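Side-chain contacts in TRAP dicarboxylate transporter-DctP subunit (Marinobacter aquaeolei, PDB 4PFI), which probably binds a small carboxylate solute in the periplasm and delivers it to the membrane subunits of a TRAP transporter: residues E59-L64 / I69-F74; N166-P171 / Q175-R180; T111-L116 / A333-A338. All blocks are in the same frame, centred on the assembly; numbering follows the deposited sequence.

Contact 1: E59-L64 / I69-F74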
ATOM      1  N   GLU A  59      13.924 -11.255 -13.221  1.00 29.33           N
ATOM      2  CA  GLU A  59      13.994 -12.309 -14.236  1.00 34.14           C
ATOM      3  C   GLU A  59      13.727 -11.750 -15.622  1.00 37.13           C
ATOM      4  O   GLU A  59      14.405 -12.103 -16.579  1.00 40.90           O
ATOM      5  CB  GLU A  59      13.001 -13.429 -13.941  1.00 35.65           C
ATOM      6  CG  GLU A  59      13.486 -14.354 -12.864  1.00 42.95           C
ATOM      7  CD  GLU A  59      12.390 -15.247 -12.298  1.00 51.41           C
ATOM      8  OE1 GLU A  59      11.201 -14.851 -12.341  1.00 51.89           O
ATOM      9  OE2 GLU A  59      12.717 -16.351 -11.796  1.00 55.08           O
ATOM     10  N   GLN A  60      12.748 -10.856 -15.703  1.00 36.10           N
ATOM     11  CA  GLN A  60      12.320 -10.263 -16.963  1.00 34.56           C
ATOM     12  C   GLN A  60      13.377  -9.325 -17.524  1.00 31.91           C
ATOM     13  O   GLN A  60      13.740  -9.416 -18.692  1.00 34.86           O
ATOM     14  CB  GLN A  60      11.018  -9.482 -16.773  1.00 33.58           C
ATOM     15  CG  GLN A  60      10.402  -8.948 -18.073  1.00 40.80           C
ATOM     16  CD  GLN A  60       9.959 -10.059 -19.007  1.00 48.00           C
ATOM     17  OE1 GLN A  60       9.894 -11.219 -18.599  1.00 51.60           O
ATOM     18  NE2 GLN A  60       9.641  -9.715 -20.262  1.00 46.68           N
ATOM     19  N   VAL A  61      13.851  -8.404 -16.703  1.00 31.45           N
ATOM     20  CA  VAL A  61      14.840  -7.445 -17.166  1.00 32.55           C
ATOM     21  C   VAL A  61      16.171  -8.107 -17.601  1.00 36.90           C
ATOM     22  O   VAL A  61      16.788  -7.677 -18.569  1.00 39.52           O
ATOM     23  CB  VAL A  61      15.080  -6.347 -16.122  1.00 31.86           C
ATOM     24  CG1 VAL A  61      16.389  -5.643 -16.363  1.00 32.90           C
ATOM     25  CG2 VAL A  61      13.933  -5.362 -16.177  1.00 33.53           C
ATOM     26  N   GLU A  62      16.591  -9.157 -16.907  1.00 37.58           N
ATOM     27  CA  GLU A  62      17.834  -9.843 -17.237  1.00 40.11           C
ATOM     28  C   GLU A  62      17.695 -10.582 -18.576  1.00 43.77           C
ATOM     29  O   GLU A  62      18.606 -10.557 -19.412  1.00 46.69           O
ATOM     30  CB  GLU A  62      18.232 -10.790 -16.093  1.00 38.07           C
ATOM     31  CG  GLU A  62      18.612 -10.021 -14.791  1.00 54.57           C
ATOM     32  CD  GLU A  62      19.175 -10.897 -13.668  1.00 53.56           C
ATOM     33  OE1 GLU A  62      18.974 -12.133 -13.686  1.00 53.98           O
ATOM     34  OE2 GLU A  62      19.814 -10.338 -12.747  1.00 52.96           O
ATOM     35  N   ALA A  63      16.536 -11.193 -18.800  1.00 42.00           N
ATOM     36  CA  ALA A  63      16.283 -11.908 -20.048  1.00 42.99           C
ATOM     37  C   ALA A  63      16.127 -10.968 -21.266  1.00 43.89           C
ATOM     38  O   ALA A  63      16.546 -11.315 -22.362  1.00 47.85           O
ATOM     39  CB  ALA A  63      15.060 -12.805 -19.897  1.00 37.92           C
ATOM     40  N   LEU A  64      15.527  -9.792 -21.060  1.00 39.54           N
ATOM     41  CA  LEU A  64      15.357  -8.779 -22.111  1.00 40.01           C
ATOM     42  C   LEU A  64      16.680  -8.138 -22.500  1.00 42.83           C
ATOM     43  O   LEU A  64      16.915  -7.821 -23.671  1.00 45.75           O
ATOM     44  CB  LEU A  64      14.445  -7.643 -21.641  1.00 38.49           C
ATOM     45  CG  LEU A  64      12.955  -7.929 -21.470  1.00 37.02           C
ATOM     46  CD1 LEU A  64      12.340  -6.912 -20.519  1.00 34.00           C
ATOM     47  CD2 LEU A  64      12.248  -7.917 -22.812  1.00 39.15           C
ATOM     48  N   ILE A  69      22.200  -6.150 -18.202  1.00 47.99           N
ATOM     49  CA  ILE A  69      21.711  -5.540 -16.965  1.00 41.84           C
ATOM     50  C   ILE A  69      21.373  -6.616 -15.953  1.00 36.39           C
ATOM     51  O   ILE A  69      20.595  -7.511 -16.222  1.00 35.28           O
ATOM     52  CB  ILE A  69      20.478  -4.647 -17.208  1.00 41.35           C
ATOM     53  CG1 ILE A  69      20.895  -3.374 -17.946  1.00 42.02           C
ATOM     54  CG2 ILE A  69      19.784  -4.276 -15.881  1.00 41.12           C
ATOM     55  CD1 ILE A  69      19.796  -2.785 -18.810  1.00 42.47           C
ATOM     56  N   GLU A  70      21.999  -6.543 -14.791  1.00 37.94           N
ATOM     57  CA  GLU A  70      21.689  -7.466 -13.718  1.00 41.72           C
ATOM     58  C   GLU A  70      20.947  -6.688 -12.636  1.00 41.06           C
ATOM     59  O   GLU A  70      21.173  -5.488 -12.473  1.00 41.66           O
ATOM     60  CB  GLU A  70      22.962  -8.078 -13.151  1.00 49.82           C
ATOM     61  CG  GLU A  70      22.704  -9.406 -12.475  1.00 59.04           C
ATOM     62  CD  GLU A  70      23.771  -9.773 -11.464  1.00 65.60           C
ATOM     63  OE1 GLU A  70      24.797  -9.056 -11.390  1.00 66.78           O
ATOM     64  OE2 GLU A  70      23.576 -10.777 -10.737  1.00 67.76           O
ATOM     65  N   VAL A  71      20.067  -7.359 -11.898  1.00 37.17           N
ATOM     66  CA  VAL A  71      19.275  -6.667 -10.885  1.00 36.07           C
ATOM     67  C   VAL A  71      19.508  -7.274  -9.505  1.00 31.38           C
ATOM     68  O   VAL A  71      19.293  -8.457  -9.282  1.00 31.66           O
ATOM     69  CB  VAL A  71      17.756  -6.662 -11.224  1.00 34.17           C
ATOM     70  CG1 VAL A  71      16.981  -5.908 -10.166  1.00 34.06           C
ATOM     71  CG2 VAL A  71      17.512  -6.032 -12.576  1.00 35.09           C
ATOM     72  N   ASP A  72      19.961  -6.447  -8.579  1.00 32.71           N
ATOM     73  CA  ASP A  72      20.145  -6.892  -7.213  1.00 38.68           C
ATOM     74  C   ASP A  72      18.962  -6.427  -6.398  1.00 37.40           C
ATOM     75  O   ASP A  72      18.671  -5.231  -6.331  1.00 36.21           O
ATOM     76  CB  ASP A  72      21.463  -6.374  -6.642  1.00 45.37           C
ATOM     77  CG  ASP A  72      22.638  -7.273  -7.000  1.00 55.42           C
ATOM     78  OD1 ASP A  72      22.660  -7.807  -8.133  1.00 56.59           O
ATOM     79  OD2 ASP A  72      23.534  -7.460  -6.145  1.00 59.65           O
ATOM     80  N   VAL A  73      18.256  -7.393  -5.822  1.00 37.71           N
ATOM     81  CA  VAL A  73      17.081  -7.120  -5.009  1.00 34.52           C
ATOM     82  C   VAL A  73      17.455  -7.100  -3.533  1.00 35.79           C
ATOM     83  O   VAL A  73      18.075  -8.038  -3.021  1.00 37.87           O
ATOM     84  CB  VAL A  73      15.978  -8.172  -5.255  1.00 31.45           C
ATOM     85  CG1 VAL A  73      14.798  -7.988  -4.271  1.00 28.61           C
ATOM     86  CG2 VAL A  73      15.491  -8.077  -6.674  1.00 27.47           C
ATOM     87  N   PHE A  74      17.063  -6.015  -2.864  1.00 31.85           N
ATOM     88  CA  PHE A  74      17.350  -5.796  -1.453  1.00 30.71           C
ATOM     89  C   PHE A  74      16.061  -5.758  -0.614  1.00 31.72           C
ATOM     90  O   PHE A  74      15.450  -4.702  -0.432  1.00 31.94           O
ATOM     91  CB  PHE A  74      18.138  -4.498  -1.279  1.00 34.00           C
ATOM     92  CG  PHE A  74      19.486  -4.520  -1.951  1.00 36.02           C
ATOM     93  CD1 PHE A  74      20.564  -5.146  -1.355  1.00 36.21           C
ATOM     94  CD2 PHE A  74      19.665  -3.940  -3.192  1.00 38.90           C
ATOM     95  CE1 PHE A  74      21.807  -5.187  -1.988  1.00 38.69           C
ATOM     96  CE2 PHE A  74      20.909  -3.974  -3.826  1.00 40.87           C
ATOM     97  CZ  PHE A  74      21.974  -4.600  -3.218  1.00 39.11           C
TER

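Contact 2: N166-P171 / Q175-R180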
ATOM      1  N   ASN A 166     -13.361  -7.885  18.591  1.00 10.47           N
ATOM      2  CA  ASN A 166     -14.797  -7.926  18.346  1.00 15.06           C
ATOM      3  C   ASN A 166     -15.035  -7.610  16.882  1.00 11.32           C
ATOM      4  O   ASN A 166     -14.134  -7.121  16.211  1.00 12.01           O
ATOM      5  CB  ASN A 166     -15.548  -6.922  19.243  1.00 18.92           C
ATOM      6  CG  ASN A 166     -14.895  -5.559  19.275  1.00 25.81           C
ATOM      7  OD1 ASN A 166     -14.024  -5.274  20.113  1.00 29.43           O
ATOM      8  ND2 ASN A 166     -15.284  -4.710  18.340  1.00 32.29           N
ATOM      9  N   PRO A 167     -16.237  -7.896  16.368  1.00 14.73           N
ATOM     10  CA  PRO A 167     -16.488  -7.568  14.957  1.00 12.17           C
ATOM     11  C   PRO A 167     -16.610  -6.063  14.766  1.00 14.09           C
ATOM     12  O   PRO A 167     -16.979  -5.373  15.699  1.00 16.29           O
ATOM     13  CB  PRO A 167     -17.825  -8.266  14.640  1.00 13.04           C
ATOM     14  CG  PRO A 167     -18.098  -9.192  15.820  1.00 17.47           C
ATOM     15  CD  PRO A 167     -17.396  -8.544  17.002  1.00 15.99           C
ATOM     16  N   LEU A 168     -16.282  -5.567  13.578  1.00 13.54           N
ATOM     17  CA  LEU A 168     -16.345  -4.144  13.295  1.00 14.93           C
ATOM     18  C   LEU A 168     -17.374  -3.930  12.175  1.00 16.99           C
ATOM     19  O   LEU A 168     -17.008  -3.670  11.027  1.00 13.87           O
ATOM     20  CB  LEU A 168     -14.970  -3.626  12.897  1.00 12.41           C
ATOM     21  CG  LEU A 168     -13.907  -3.743  13.999  1.00 12.61           C
ATOM     22  CD1 LEU A 168     -12.499  -3.627  13.441  1.00 11.15           C
ATOM     23  CD2 LEU A 168     -14.120  -2.688  15.088  1.00 13.12           C
ATOM     24  N   ARG A 169     -18.660  -4.066  12.526  1.00 17.62           N
ATOM     25  CA  ARG A 169     -19.737  -4.042  11.544  1.00 20.85           C
ATOM     26  C   ARG A 169     -20.334  -2.658  11.309  1.00 19.84           C
ATOM     27  O   ARG A 169     -20.872  -2.397  10.240  1.00 22.24           O
ATOM     28  CB  ARG A 169     -20.857  -4.986  11.975  1.00 22.96           C
ATOM     29  CG  ARG A 169     -20.437  -6.429  12.061  1.00 24.64           C
ATOM     30  CD  ARG A 169     -21.496  -7.262  12.794  1.00 28.86           C
ATOM     31  NE  ARG A 169     -21.173  -8.680  12.731  1.00 30.46           N
ATOM     32  CZ  ARG A 169     -21.259  -9.403  11.617  1.00 29.35           C
ATOM     33  NH1 ARG A 169     -21.664  -8.824  10.486  1.00 25.65           N
ATOM     34  NH2 ARG A 169     -20.926 -10.694  11.635  1.00 26.72           N
ATOM     35  N   THR A 170     -20.268  -1.791  12.315  1.00 18.80           N
ATOM     36  CA  THR A 170     -20.772  -0.421  12.183  1.00 19.22           C
ATOM     37  C   THR A 170     -19.750   0.547  12.764  1.00 17.73           C
ATOM     38  O   THR A 170     -18.911   0.146  13.554  1.00 21.68           O
ATOM     39  CB  THR A 170     -22.115  -0.224  12.907  1.00 21.49           C
ATOM     40  OG1 THR A 170     -21.905  -0.278  14.323  1.00 28.05           O
ATOM     41  CG2 THR A 170     -23.094  -1.307  12.509  1.00 24.68           C
ATOM     42  N   PRO A 171     -19.801   1.819  12.351  1.00 21.60           N
ATOM     43  CA  PRO A 171     -18.934   2.848  12.933  1.00 21.98           C
ATOM     44  C   PRO A 171     -19.020   2.843  14.443  1.00 24.94           C
ATOM     45  O   PRO A 171     -18.005   3.036  15.117  1.00 28.41           O
ATOM     46  CB  PRO A 171     -19.517   4.150  12.374  1.00 23.45           C
ATOM     47  CG  PRO A 171     -20.145   3.751  11.083  1.00 20.20           C
ATOM     48  CD  PRO A 171     -20.665   2.365  11.285  1.00 19.68           C
ATOM     49  N   GLN A 175     -16.117   3.227  18.274  1.00 23.80           N
ATOM     50  CA  GLN A 175     -16.147   4.273  19.324  1.00 26.81           C
ATOM     51  C   GLN A 175     -15.263   3.946  20.528  1.00 22.80           C
ATOM     52  O   GLN A 175     -15.456   2.918  21.185  1.00 18.74           O
ATOM     53  CB  GLN A 175     -17.580   4.535  19.813  1.00 29.33           C
ATOM     54  CG  GLN A 175     -18.339   5.563  18.981  1.00 35.29           C
ATOM     55  CD  GLN A 175     -17.941   6.997  19.312  1.00 42.80           C
ATOM     56  OE1 GLN A 175     -17.250   7.248  20.314  1.00 43.05           O
ATOM     57  NE2 GLN A 175     -18.361   7.949  18.467  1.00 44.60           N
ATOM     58  N   GLY A 176     -14.298   4.825  20.805  1.00 22.39           N
ATOM     59  CA  GLY A 176     -13.415   4.693  21.954  1.00 27.60           C
ATOM     60  C   GLY A 176     -12.235   3.740  21.768  1.00 30.79           C
ATOM     61  O   GLY A 176     -11.401   3.597  22.668  1.00 31.43           O
ATOM     62  N   LEU A 177     -12.169   3.089  20.608  1.00 26.82           N
ATOM     63  CA  LEU A 177     -11.133   2.088  20.318  1.00 21.19           C
ATOM     64  C   LEU A 177      -9.816   2.726  19.946  1.00 16.95           C
ATOM     65  O   LEU A 177      -9.778   3.592  19.079  1.00 17.17           O
ATOM     66  CB  LEU A 177     -11.573   1.197  19.154  1.00 21.37           C
ATOM     67  CG  LEU A 177     -12.045  -0.198  19.566  1.00 23.16           C
ATOM     68  CD1 LEU A 177     -13.030  -0.116  20.725  1.00 22.49           C
ATOM     69  CD2 LEU A 177     -12.649  -0.922  18.369  1.00 13.79           C
ATOM     70  N   ARG A 178      -8.733   2.314  20.596  1.00 13.62           N
ATOM     71  CA  ARG A 178      -7.399   2.678  20.113  1.00 15.47           C
ATOM     72  C   ARG A 178      -7.103   1.772  18.929  1.00 14.36           C
ATOM     73  O   ARG A 178      -7.020   0.553  19.077  1.00 12.94           O
ATOM     74  CB  ARG A 178      -6.336   2.486  21.200  1.00 16.51           C
ATOM     75  CG  ARG A 178      -6.524   3.379  22.399  1.00 22.04           C
ATOM     76  CD  ARG A 178      -5.701   4.636  22.224  1.00 28.74           C
ATOM     77  NE  ARG A 178      -4.331   4.410  22.645  1.00 33.10           N
ATOM     78  CZ  ARG A 178      -3.449   5.377  22.891  1.00 31.63           C
ATOM     79  NH1 ARG A 178      -3.787   6.661  22.764  1.00 27.84           N
ATOM     80  NH2 ARG A 178      -2.222   5.041  23.281  1.00 29.12           N
ATOM     81  N   PHE A 179      -6.966   2.361  17.753  1.00 13.14           N
ATOM     82  CA  PHE A 179      -6.867   1.582  16.531  1.00 12.32           C
ATOM     83  C   PHE A 179      -5.622   2.015  15.758  1.00 12.58           C
ATOM     84  O   PHE A 179      -5.416   3.201  15.541  1.00 16.45           O
ATOM     85  CB  PHE A 179      -8.156   1.748  15.678  1.00 12.61           C
ATOM     86  CG  PHE A 179      -8.311   0.694  14.597  1.00 12.02           C
ATOM     87  CD1 PHE A 179      -8.879  -0.544  14.878  1.00 11.36           C
ATOM     88  CD2 PHE A 179      -7.841   0.934  13.302  1.00 12.25           C
ATOM     89  CE1 PHE A 179      -8.997  -1.526  13.874  1.00 13.78           C
ATOM     90  CE2 PHE A 179      -7.957  -0.050  12.291  1.00 12.60           C
ATOM     91  CZ  PHE A 179      -8.527  -1.272  12.574  1.00 11.21           C
ATOM     92  N   ARG A 180      -4.782   1.056  15.359  1.00 11.98           N
ATOM     93  CA  ARG A 180      -3.500   1.369  14.716  1.00 15.86           C
ATOM     94  C   ARG A 180      -3.631   1.470  13.175  1.00 15.24           C
ATOM     95  O   ARG A 180      -4.011   0.521  12.485  1.00 13.76           O
ATOM     96  CB  ARG A 180      -2.419   0.382  15.204  1.00 11.87           C
ATOM     97  CG  ARG A 180      -1.312   0.003  14.234  1.00 12.39           C
ATOM     98  CD  ARG A 180      -0.493   1.117  13.813  1.00 13.13           C
ATOM     99  NE  ARG A 180       0.874   0.715  13.498  1.00 21.53           N
ATOM    100  CZ  ARG A 180       1.677   1.338  12.620  1.00 26.18           C
ATOM    101  NH1 ARG A 180       2.920   0.910  12.451  1.00 23.63           N
ATOM    102  NH2 ARG A 180       1.270   2.380  11.904  1.00 29.78           N
TER

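Contact 3: T111-L116 / A333-A338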
ATOM      1  N   THR A 111      -0.354  11.040  -2.039  1.00 29.27           N
ATOM      2  CA  THR A 111      -0.476   9.588  -1.916  1.00 28.51           C
ATOM      3  C   THR A 111      -1.526   9.222  -0.852  1.00 27.30           C
ATOM      4  O   THR A 111      -1.997   8.090  -0.819  1.00 27.66           O
ATOM      5  CB  THR A 111       0.883   8.907  -1.620  1.00 30.11           C
ATOM      6  OG1 THR A 111       1.481   9.475  -0.447  1.00 32.14           O
ATOM      7  CG2 THR A 111       1.837   9.081  -2.790  1.00 28.56           C
ATOM      8  N   GLY A 112      -1.912  10.187  -0.009  1.00 25.79           N
ATOM      9  CA  GLY A 112      -3.002   9.976   0.928  1.00 23.63           C
ATOM     10  C   GLY A 112      -4.279   9.508   0.238  1.00 23.86           C
ATOM     11  O   GLY A 112      -5.119   8.860   0.841  1.00 23.33           O
ATOM     12  N   LEU A 113      -4.436   9.861  -1.030  1.00 25.60           N
ATOM     13  CA  LEU A 113      -5.554   9.377  -1.818  1.00 26.88           C
ATOM     14  C   LEU A 113      -5.769   7.869  -1.621  1.00 22.38           C
ATOM     15  O   LEU A 113      -6.898   7.414  -1.558  1.00 24.79           O
ATOM     16  CB  LEU A 113      -5.294   9.662  -3.300  1.00 24.45           C
ATOM     17  CG  LEU A 113      -6.361   9.212  -4.302  1.00 25.67           C
ATOM     18  CD1 LEU A 113      -7.487  10.244  -4.391  1.00 26.88           C
ATOM     19  CD2 LEU A 113      -5.721   8.959  -5.703  1.00 25.14           C
ATOM     20  N   PHE A 114      -4.678   7.113  -1.521  1.00 22.03           N
ATOM     21  CA  PHE A 114      -4.732   5.654  -1.455  1.00 21.24           C
ATOM     22  C   PHE A 114      -5.124   5.093  -0.101  1.00 20.29           C
ATOM     23  O   PHE A 114      -5.345   3.887   0.019  1.00 23.03           O
ATOM     24  CB  PHE A 114      -3.380   5.051  -1.881  1.00 21.76           C
ATOM     25  CG  PHE A 114      -3.025   5.354  -3.289  1.00 23.58           C
ATOM     26  CD1 PHE A 114      -3.844   4.917  -4.319  1.00 22.14           C
ATOM     27  CD2 PHE A 114      -1.910   6.130  -3.587  1.00 24.05           C
ATOM     28  CE1 PHE A 114      -3.535   5.224  -5.648  1.00 26.55           C
ATOM     29  CE2 PHE A 114      -1.593   6.433  -4.907  1.00 27.34           C
ATOM     30  CZ  PHE A 114      -2.417   5.976  -5.946  1.00 28.03           C
ATOM     31  N   ASN A 115      -5.197   5.943   0.916  1.00 20.40           N
ATOM     32  CA  ASN A 115      -5.726   5.524   2.217  1.00 20.01           C
ATOM     33  C   ASN A 115      -7.173   5.997   2.461  1.00 22.23           C
ATOM     34  O   ASN A 115      -7.721   5.738   3.524  1.00 20.78           O
ATOM     35  CB  ASN A 115      -4.845   6.002   3.376  1.00 19.89           C
ATOM     36  CG  ASN A 115      -3.374   5.609   3.238  1.00 26.34           C
ATOM     37  OD1 ASN A 115      -2.488   6.390   3.601  1.00 28.50           O
ATOM     38  ND2 ASN A 115      -3.105   4.412   2.729  1.00 25.79           N
ATOM     39  N   LEU A 116      -7.784   6.698   1.504  1.00 22.89           N
ATOM     40  CA  LEU A 116      -9.199   7.104   1.639  1.00 20.80           C
ATOM     41  C   LEU A 116     -10.138   5.900   1.481  1.00 19.74           C
ATOM     42  O   LEU A 116      -9.970   5.082   0.574  1.00 22.18           O
ATOM     43  CB  LEU A 116      -9.562   8.188   0.613  1.00 21.34           C
ATOM     44  CG  LEU A 116      -8.983   9.580   0.913  1.00 22.19           C
ATOM     45  CD1 LEU A 116      -9.220  10.502  -0.251  1.00 27.40           C
ATOM     46  CD2 LEU A 116      -9.582  10.171   2.196  1.00 22.13           C
ATOM     47  N   ALA A 333      -8.781  16.964  -7.909  1.00 46.19           N
ATOM     48  CA  ALA A 333      -8.806  16.395  -9.256  1.00 43.03           C
ATOM     49  C   ALA A 333      -8.531  14.904  -9.204  1.00 45.73           C
ATOM     50  O   ALA A 333      -9.139  14.132  -9.938  1.00 46.34           O
ATOM     51  CB  ALA A 333      -7.789  17.087 -10.150  1.00 45.20           C
ATOM     52  N   LEU A 334      -7.621  14.496  -8.321  1.00 47.17           N
ATOM     53  CA  LEU A 334      -7.323  13.074  -8.136  1.00 43.06           C
ATOM     54  C   LEU A 334      -8.590  12.325  -7.712  1.00 38.64           C
ATOM     55  O   LEU A 334      -8.953  11.297  -8.302  1.00 34.16           O
ATOM     56  CB  LEU A 334      -6.211  12.896  -7.104  1.00 40.56           C
ATOM     57  CG  LEU A 334      -4.875  13.473  -7.583  1.00 40.88           C
ATOM     58  CD1 LEU A 334      -3.870  13.640  -6.436  1.00 37.96           C
ATOM     59  CD2 LEU A 334      -4.291  12.608  -8.697  1.00 40.40           C
ATOM     60  N   ILE A 335      -9.262  12.863  -6.696  1.00 34.35           N
ATOM     61  CA  ILE A 335     -10.539  12.327  -6.232  1.00 34.33           C
ATOM     62  C   ILE A 335     -11.555  12.264  -7.376  1.00 44.97           C
ATOM     63  O   ILE A 335     -12.340  11.314  -7.475  1.00 46.21           O
ATOM     64  CB  ILE A 335     -11.113  13.176  -5.077  1.00 35.66           C
ATOM     65  CG1 ILE A 335     -10.272  12.982  -3.813  1.00 31.39           C
ATOM     66  CG2 ILE A 335     -12.577  12.836  -4.819  1.00 34.34           C
ATOM     67  CD1 ILE A 335     -10.923  13.483  -2.550  1.00 30.69           C
ATOM     68  N   GLN A 336     -11.519  13.267  -8.253  1.00 49.86           N
ATOM     69  CA  GLN A 336     -12.431  13.330  -9.389  1.00 50.31           C
ATOM     70  C   GLN A 336     -12.110  12.250 -10.409  1.00 46.78           C
ATOM     71  O   GLN A 336     -13.014  11.580 -10.908  1.00 47.83           O
ATOM     72  CB  GLN A 336     -12.398  14.725 -10.040  1.00 57.85           C
ATOM     73  CG  GLN A 336     -13.310  15.737  -9.337  1.00 63.47           C
ATOM     74  CD  GLN A 336     -12.848  17.186  -9.447  1.00 71.09           C
ATOM     75  OE1 GLN A 336     -12.174  17.577 -10.404  1.00 73.26           O
ATOM     76  NE2 GLN A 336     -13.218  17.995  -8.456  1.00 73.04           N
ATOM     77  N   ARG A 337     -10.832  12.067 -10.715  1.00 42.19           N
ATOM     78  CA  ARG A 337     -10.450  11.055 -11.690  1.00 44.45           C
ATOM     79  C   ARG A 337     -10.810   9.649 -11.193  1.00 45.95           C
ATOM     80  O   ARG A 337     -11.276   8.813 -11.975  1.00 50.84           O
ATOM     81  CB  ARG A 337      -8.959  11.158 -12.041  1.00 44.94           C
ATOM     82  N   ALA A 338     -10.632   9.394  -9.894  1.00 42.86           N
ATOM     83  CA  ALA A 338     -10.881   8.062  -9.322  1.00 37.43           C
ATOM     84  C   ALA A 338     -12.361   7.802  -9.048  1.00 40.50           C
ATOM     85  O   ALA A 338     -12.765   6.666  -8.864  1.00 39.48           O
ATOM     86  CB  ALA A 338     -10.093   7.883  -8.046  1.00 34.23           C
TER

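Contact 1: E59-L64 / I69-F74
The side chains of Glu62 and Glu70 lie side by side, pointing the same way, with their carboxylate planes 36° apart. Glu62 OE2 lies 3.0 Å from Glu70 CG, and on its anti lone pair, the one away from OE1, it receives the backbone N-H of Val71. That bond is nearly straight, at 168°, and spans 3.1 Å from Val71 N to Glu62 OE2. In Glu62 CG stands anti to the carbonyl carbon (chi1 -67°), and the extended chain passes Ile69 O to reach the strand. Next to this polar link the contact is aliphatic: Val61 sends CG1 to Ile69 CG2 at 3.7 Å and to Val71 CG2 at 4.0 Å, the two valines crossing at about a right angle. Helix and strand run almost antiparallel, as successive parts of the beta-alpha-beta unit 37-41, 49-65, 70-74. Trp266 of helix 263-296 also touches Ile69. With an alanine in place of Glu62, the amide of Val71 would probably lose this acceptor and Ile69 O the methylene CG packed against it. With Glu70 OE2 4.3 Å from Glu62 OE2, the like charges probably raise the proton affinity of both, which the hydrogen bond from Val71 may partly offset for Glu62.

Contact 2: N166-P171 / Q175-R180
Pro171 and Gln175 stand where the backbones come closest, 7.1 Å between their CA atoms, as the chain doubles back from an irregular loop toward strand 178-180 without a hydrogen bond joining the two segments. That strand belongs to the mixed sheet of the family 7 solute-binding fold, running parallel to its neighbours 197-199 and 217-220. The side chain that bridges the gap is Leu168, whose fork divides the work between its two methyls. CD1 reaches obliquely to the ring of Phe179, 4.1 Å from Leu168 CD1 to Phe179 CE1, while the other branch goes to Leu177, with 4.0 Å from Leu168 CD2 to Leu177 CD2. Leu177 and Phe179 are two residues apart, so the alternation of an extended chain turns both toward the leucine. Phe179 has CG anti to its backbone N (chi1 -164°), which carries the ring to Leu168; around it Phe191 stacks and Phe174 meets it edge-to-face. The loop backbone is tied down as well, Asp173 OD2 taking the N-H groups of Arg169 and Thr170 and Thr238 OG1 that of Leu168. Just before Leu168 the chain holds itself: Asn166 ND2 gives a hydrogen to Pro167 O at 3.2 Å, coming in above the carbonyl plane, 50° out of it, rather than on a lone pair.

Contact 3: T111-L116 / A333-A338
Gly112 O takes two amides, Asn115 N at 2.9 Å and, weakly, Leu116 N at 3.5 Å, at the end of the 3-10 segment 111-115; Leu113 lies on this segment and Leu116 just after it, and the two reach Leu334 and Ile335. Leu116 N has a second acceptor in Leu113 O. Three residues apart, the two leucines both face the C-terminal helix, and no hydrogen bond crosses between the segments: the contact is apolar, between aliphatic side chains, with one methyl also lying against a backbone nitrogen.

Leu113 does most of the touching through CD1. With CG anti to its backbone N (chi1 180°), the side chain extends from the 3-10 segment and lays this methyl against the helix surface, 3.9 Å from Leu113 CD1 to Ile335 CG1 and 4.0 Å from Leu113 CD1 to Leu334 CB. The backbone nitrogen it meets is Ile335 N, 3.9 Å from Leu113 CD1. Ile335 answers from two points on its longer branch. CG1 receives Leu113, and farther out the side chains of Ile335 and Leu116 cross at about a right angle, with 4.1 Å between Ile335 CD1 and Leu116 CD1. Phe323, earlier in helix 318-339, touches both leucines and Ile335. Helix 134-145 also brings Phe136 to Leu113, and Ala139 and Phe140 to Leu334. This is aliphatic packing of the C-terminal helix 318-339 on the 3-10 segment 111-115 and Leu116, in the family 7 solute-binding fold.

Contacts 1 and 2 lie on opposite sides of the chain's centre, their centres about 44 Å apart, yet both reach the same mixed sheet. Contact 3 sits nearer the middle, about 13 Å from the chain's centre to its own; its touching residues lie on a 3-10 segment, the residue after it and the C-terminal helix, not on a strand. The two outer contacts join pieces close in sequence; contact 3 spans more than two hundred residues and encloses contact 2 along the chain. Chemistry follows position: contact 1 sets two solvent-accessible glutamates beside buried aliphatic side chains, contact 2 combines aliphatic and aromatic groups at a partly buried loop, and contact 3 rests on aliphatic side chains, with no hydrogen bond across.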